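Local coordinates for Glyoxalase/bleomycin resistance protein/dioxygenase (Nostoc punctiforme PCC 73102, PDB 3KOL), which binds a divalent metal, seen here as cobalt, and probably acts as a metal-dependent enzyme of the glyoxalase and dioxygenase superfamily, at residues 28-31 with 32-36; 109-112 with 113-117. All coordinates share one frame; numbering follows the deposited sequence.

Overall arrangement
From the N terminus, strand 17-27 runs into helix 30-40, where contact 1 (28-31 with 32-36) forms the N-cap and opening turns. Strands 44-45, 64-68 and 74-79 follow and join strand 17-27 in a mixed sheet, against which this helix lies. After strand 96-104 comes helix 109-118, whose opening turns are contact 2 (109-112 with 113-117); it packs on a second sheet of the same strand order, completed by strands 123-129, 134-139 and 145-150. Both contacts close only single helical turns, so they neither nest nor cross. The centres of contact 1 and contact 2 are 20 Å apart. The paired βαβββ modules are those of the vicinal oxygen chelate fold.

Contact 1 (28-31 with 32-36); sequences QDMQ and ASRYF
Asp29 opens helix 30-40 as its N-cap, reaching forward with OD1 to accept a hydrogen bond from Ala32 N at 3.1 Å. The amide meets the carboxylate from above its plane, 62° out of it, while the small methyl of Ala32 fits against Asp29 CG at 3.5 Å. Aspartate suits this place because its short acidic side chain satisfies an amide of the first turn, and its negative charge would probably be favoured by the positive end of the helix dipole. The Asp29 carbonyl begins the helical ladder by accepting from Ser33 N, and a water joins Asp29 N and O to Ser33 OG, tying the buried serine hydroxyl to the cap. Met30, present as selenomethionine, is bent at chi2 (57°), which folds the chain so that its SE lies 3.8 Å from Arg34 CG. Its carbonyl O takes the Arg34 amide N at 2.8 Å. Gln31 runs alongside Arg34, both chains pointing the same way, and Gln31 O accepts from Tyr35 N. Arg34 carries its charge on to Glu45, where NH2 makes a salt bridge. The helix lies against the first sheet, with Met30 touching Ala65 and Leu77, Ser33 also on Leu77, and Arg34 on Phe67 of strand 64-68; it meets loops of the second half too, through Ser33 on Asp142 and Phe36 on Ile121, Asp140 and Pro141.

Contact 2 (109-112 with 113-117); sequences FDRA and VTVIG
The ring of Phe109 meets Val113 one turn further along helix 109-118, where Val113 CG2 approaches obliquely, 3.6 Å from Phe109 CE2. A chi1 of -179° sets the ring beside its own carbonyl carbon, on the side of the following turn, and so brings CE2 to the valine. The Phe109 side chain also touches Arg134 and Val136 of strand 134-139 and Pro127 of strand 123-129. Asp110 faces solvent more, yet its carboxylate forms a salt bridge through OD1 with Arg134. On a different side of the helix the bent chain of Arg111 crosses Val115, bringing CD to 3.7 Å from Val115 CG2; the aliphatic part of Arg111 lies against the valine, which Val11 of the second subunit covers too, while Leu12 of that subunit packs on Arg111. Ala112, whose methyl takes little room, is buried, and its carbonyl O accepts from Ile116 N at 3.0 Å. Ile116 turns its branched side chain to Val136, Phe138 and Ile123.

Regular i to i+4 bonds link each residue of 109-112 to its partner in 113-116. Asp110 O serves two donors, Thr114 N at 2.9 Å and Thr114 OG1 at 3.1 Å, the hydroxyl coming from 41° above the carbonyl plane. Threonine thereby settles its hydroxyl on the backbone at an exposed position. The chemistry implies two differently packed sides: Phe109 and Ile116 press on the second sheet, to which Asp110 adds its salt bridge, whereas Arg111 and Val115 meet the second subunit, leaving Thr114 exposed.

Contact 1 (28-31 with 32-36)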
loop_
_atom_site.group_PDB
_atom_site.type_symbol
_atom_site.label_atom_id
_atom_site.label_comp_id
_atom_site.label_asym_id
_atom_site.label_seq_id
_atom_site.Cartn_x
_atom_site.Cartn_y
_atom_site.Cartn_z
ATOM N N GLN A 28 8.131 -14.516 1.487
ATOM C CA GLN A 28 8.842 -15.725 1.899
ATOM C C GLN A 28 9.857 -16.163 0.842
ATOM O O GLN A 28 10.937 -16.654 1.177
ATOM C CB GLN A 28 7.840 -16.856 2.168
ATOM C CG GLN A 28 8.412 -18.011 2.987
ATOM C CD GLN A 28 9.294 -18.941 2.176
ATOM O OE1 GLN A 28 10.319 -19.428 2.659
ATOM N NE2 GLN A 28 8.884 -19.215 0.943
ATOM N N ASP A 29 9.508 -15.971 -0.429
ATOM C CA ASP A 29 10.374 -16.356 -1.543
ATOM C C ASP A 29 10.721 -15.127 -2.385
ATOM O O ASP A 29 9.991 -14.777 -3.312
ATOM C CB ASP A 29 9.660 -17.394 -2.418
ATOM C CG ASP A 29 10.586 -18.045 -3.432
ATOM O OD1 ASP A 29 11.496 -17.361 -3.943
ATOM O OD2 ASP A 29 10.390 -19.241 -3.734
HETATM N N MSE A 30 11.846 -14.491 -2.075
HETATM C CA MSE A 30 12.272 -13.286 -2.784
HETATM C C MSE A 30 12.312 -13.384 -4.309
HETATM O O MSE A 30 11.823 -12.492 -4.996
HETATM C CB MSE A 30 13.640 -12.828 -2.268
HETATM C CG MSE A 30 14.187 -11.583 -2.968
HETATM SE SE MSE A 30 12.988 -10.053 -2.867
HETATM C CE MSE A 30 13.502 -9.397 -1.121
ATOM N N GLN A 31 12.891 -14.451 -4.848
ATOM C CA GLN A 31 12.970 -14.575 -6.300
ATOM C C GLN A 31 11.602 -14.780 -6.950
ATOM O O GLN A 31 11.364 -14.299 -8.057
ATOM C CB GLN A 31 13.931 -15.705 -6.684
ATOM C CG GLN A 31 15.339 -15.493 -6.131
ATOM C CD GLN A 31 15.937 -14.148 -6.530
ATOM O OE1 GLN A 31 16.548 -13.458 -5.706
ATOM N NE2 GLN A 31 15.774 -13.778 -7.798
ATOM N N ALA A 32 10.704 -15.486 -6.269
ATOM C CA ALA A 32 9.365 -15.703 -6.813
ATOM C C ALA A 32 8.648 -14.356 -6.866
ATOM O O ALA A 32 7.897 -14.074 -7.802
ATOM C CB ALA A 32 8.585 -16.681 -5.938
ATOM N N SER A 33 8.892 -13.519 -5.862
ATOM C CA SER A 33 8.269 -12.200 -5.809
ATOM C C SER A 33 8.910 -11.220 -6.789
ATOM O O SER A 33 8.209 -10.402 -7.387
ATOM C CB SER A 33 8.312 -11.655 -4.378
ATOM O OG SER A 33 7.526 -12.477 -3.523
ATOM N N ARG A 34 10.231 -11.287 -6.959
ATOM C CA ARG A 34 10.895 -10.406 -7.923
ATOM C C ARG A 34 10.377 -10.790 -9.308
ATOM O O ARG A 34 10.191 -9.940 -10.175
ATOM C CB ARG A 34 12.420 -10.590 -7.910
ATOM C CG ARG A 34 13.131 -10.075 -6.672
ATOM C CD ARG A 34 14.658 -10.194 -6.825
ATOM N NE ARG A 34 15.189 -9.326 -7.880
ATOM C CZ ARG A 34 15.661 -9.758 -9.048
ATOM N NH1 ARG A 34 15.676 -11.057 -9.324
ATOM N NH2 ARG A 34 16.127 -8.894 -9.939
ATOM N N TYR A 35 10.146 -12.081 -9.516
ATOM C CA TYR A 35 9.649 -12.541 -10.808
ATOM C C TYR A 35 8.235 -12.008 -11.055
ATOM O O TYR A 35 7.918 -11.506 -12.134
ATOM C CB TYR A 35 9.628 -14.067 -10.859
ATOM C CG TYR A 35 9.492 -14.605 -12.264
ATOM C CD1 TYR A 35 10.586 -14.634 -13.128
ATOM C CD2 TYR A 35 8.261 -15.053 -12.744
ATOM C CE1 TYR A 35 10.459 -15.099 -14.437
ATOM C CE2 TYR A 35 8.122 -15.518 -14.052
ATOM C CZ TYR A 35 9.225 -15.537 -14.891
ATOM O OH TYR A 35 9.091 -15.999 -16.179
ATOM N N PHE A 36 7.392 -12.128 -10.038
ATOM C CA PHE A 36 6.003 -11.673 -10.110
ATOM C C PHE A 36 5.903 -10.169 -10.377
ATOM O O PHE A 36 5.328 -9.745 -11.374
ATOM C CB PHE A 36 5.301 -12.003 -8.788
ATOM C CG PHE A 36 3.833 -11.664 -8.764
ATOM C CD1 PHE A 36 2.896 -12.518 -9.342
ATOM C CD2 PHE A 36 3.385 -10.512 -8.126
ATOM C CE1 PHE A 36 1.532 -12.230 -9.276
ATOM C CE2 PHE A 36 2.024 -10.211 -8.055
ATOM C CZ PHE A 36 1.096 -11.071 -8.629
HETATM O O HOH W 1 7.323 -14.987 -1.814
#

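Contact 2 (109-112 with 113-117)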
loop_
_atom_site.group_PDB
_atom_site.type_symbol
_atom_site.label_atom_id
_atom_site.label_comp_id
_atom_site.label_asym_id
_atom_site.label_seq_id
_atom_site.Cartn_x
_atom_site.Cartn_y
_atom_site.Cartn_z
ATOM N N PHE A 109 -5.424 -2.729 -20.680
ATOM C CA PHE A 109 -6.068 -3.588 -19.690
ATOM C C PHE A 109 -6.202 -5.024 -20.176
ATOM O O PHE A 109 -5.891 -5.969 -19.446
ATOM C CB PHE A 109 -7.455 -3.057 -19.324
ATOM C CG PHE A 109 -8.155 -3.882 -18.280
ATOM C CD1 PHE A 109 -7.834 -3.741 -16.935
ATOM C CD2 PHE A 109 -9.101 -4.836 -18.647
ATOM C CE1 PHE A 109 -8.445 -4.541 -15.963
ATOM C CE2 PHE A 109 -9.717 -5.641 -17.689
ATOM C CZ PHE A 109 -9.388 -5.494 -16.345
ATOM N N ASP A 110 -6.681 -5.192 -21.403
ATOM C CA ASP A 110 -6.845 -6.533 -21.958
ATOM C C ASP A 110 -5.509 -7.280 -21.990
ATOM O O ASP A 110 -5.446 -8.464 -21.647
ATOM C CB ASP A 110 -7.458 -6.451 -23.358
ATOM C CG ASP A 110 -8.861 -5.861 -23.343
ATOM O OD1 ASP A 110 -9.686 -6.316 -22.525
ATOM O OD2 ASP A 110 -9.142 -4.945 -24.152
ATOM N N ARG A 111 -4.443 -6.591 -22.386
ATOM C CA ARG A 111 -3.127 -7.215 -22.430
ATOM C C ARG A 111 -2.740 -7.719 -21.047
ATOM O O ARG A 111 -2.183 -8.799 -20.912
ATOM C CB ARG A 111 -2.072 -6.225 -22.939
ATOM C CG ARG A 111 -0.632 -6.725 -22.812
ATOM C CD ARG A 111 -0.472 -8.137 -23.361
ATOM N NE ARG A 111 -0.752 -8.212 -24.792
ATOM C CZ ARG A 111 0.132 -7.924 -25.744
ATOM N NH1 ARG A 111 1.361 -7.544 -25.417
ATOM N NH2 ARG A 111 -0.214 -8.006 -27.022
ATOM N N ALA A 112 -3.043 -6.929 -20.018
ATOM C CA ALA A 112 -2.726 -7.316 -18.646
ATOM C C ALA A 112 -3.451 -8.604 -18.276
ATOM O O ALA A 112 -2.866 -9.510 -17.679
ATOM C CB ALA A 112 -3.114 -6.198 -17.677
ATOM N N VAL A 113 -4.727 -8.688 -18.633
ATOM C CA VAL A 113 -5.511 -9.885 -18.336
ATOM C C VAL A 113 -4.882 -11.083 -19.055
ATOM O O VAL A 113 -4.758 -12.168 -18.485
ATOM C CB VAL A 113 -6.989 -9.710 -18.791
ATOM C CG1 VAL A 113 -7.745 -11.010 -18.655
ATOM C CG2 VAL A 113 -7.658 -8.631 -17.951
ATOM N N THR A 114 -4.473 -10.875 -20.302
ATOM C CA THR A 114 -3.856 -11.942 -21.088
ATOM C C THR A 114 -2.510 -12.349 -20.477
ATOM O O THR A 114 -2.171 -13.529 -20.437
ATOM C CB THR A 114 -3.655 -11.492 -22.553
ATOM O OG1 THR A 114 -4.929 -11.137 -23.116
ATOM C CG2 THR A 114 -3.036 -12.609 -23.378
ATOM N N VAL A 115 -1.749 -11.369 -19.997
ATOM C CA VAL A 115 -0.452 -11.636 -19.369
ATOM C C VAL A 115 -0.652 -12.524 -18.147
ATOM O O VAL A 115 0.077 -13.491 -17.942
ATOM C CB VAL A 115 0.237 -10.313 -18.952
ATOM C CG1 VAL A 115 1.370 -10.585 -17.958
ATOM C CG2 VAL A 115 0.776 -9.614 -20.194
ATOM N N ILE A 116 -1.651 -12.193 -17.332
ATOM C CA ILE A 116 -1.949 -12.977 -16.138
ATOM C C ILE A 116 -2.270 -14.419 -16.535
ATOM O O ILE A 116 -1.839 -15.372 -15.878
ATOM C CB ILE A 116 -3.155 -12.383 -15.383
ATOM C CG1 ILE A 116 -2.778 -11.010 -14.814
ATOM C CG2 ILE A 116 -3.606 -13.335 -14.284
ATOM C CD1 ILE A 116 -3.964 -10.226 -14.273
ATOM N N GLY A 117 -3.029 -14.565 -17.615
ATOM C CA GLY A 117 -3.400 -15.887 -18.090
ATOM C C GLY A 117 -2.224 -16.682 -18.636
ATOM O O GLY A 117 -2.042 -17.848 -18.285
#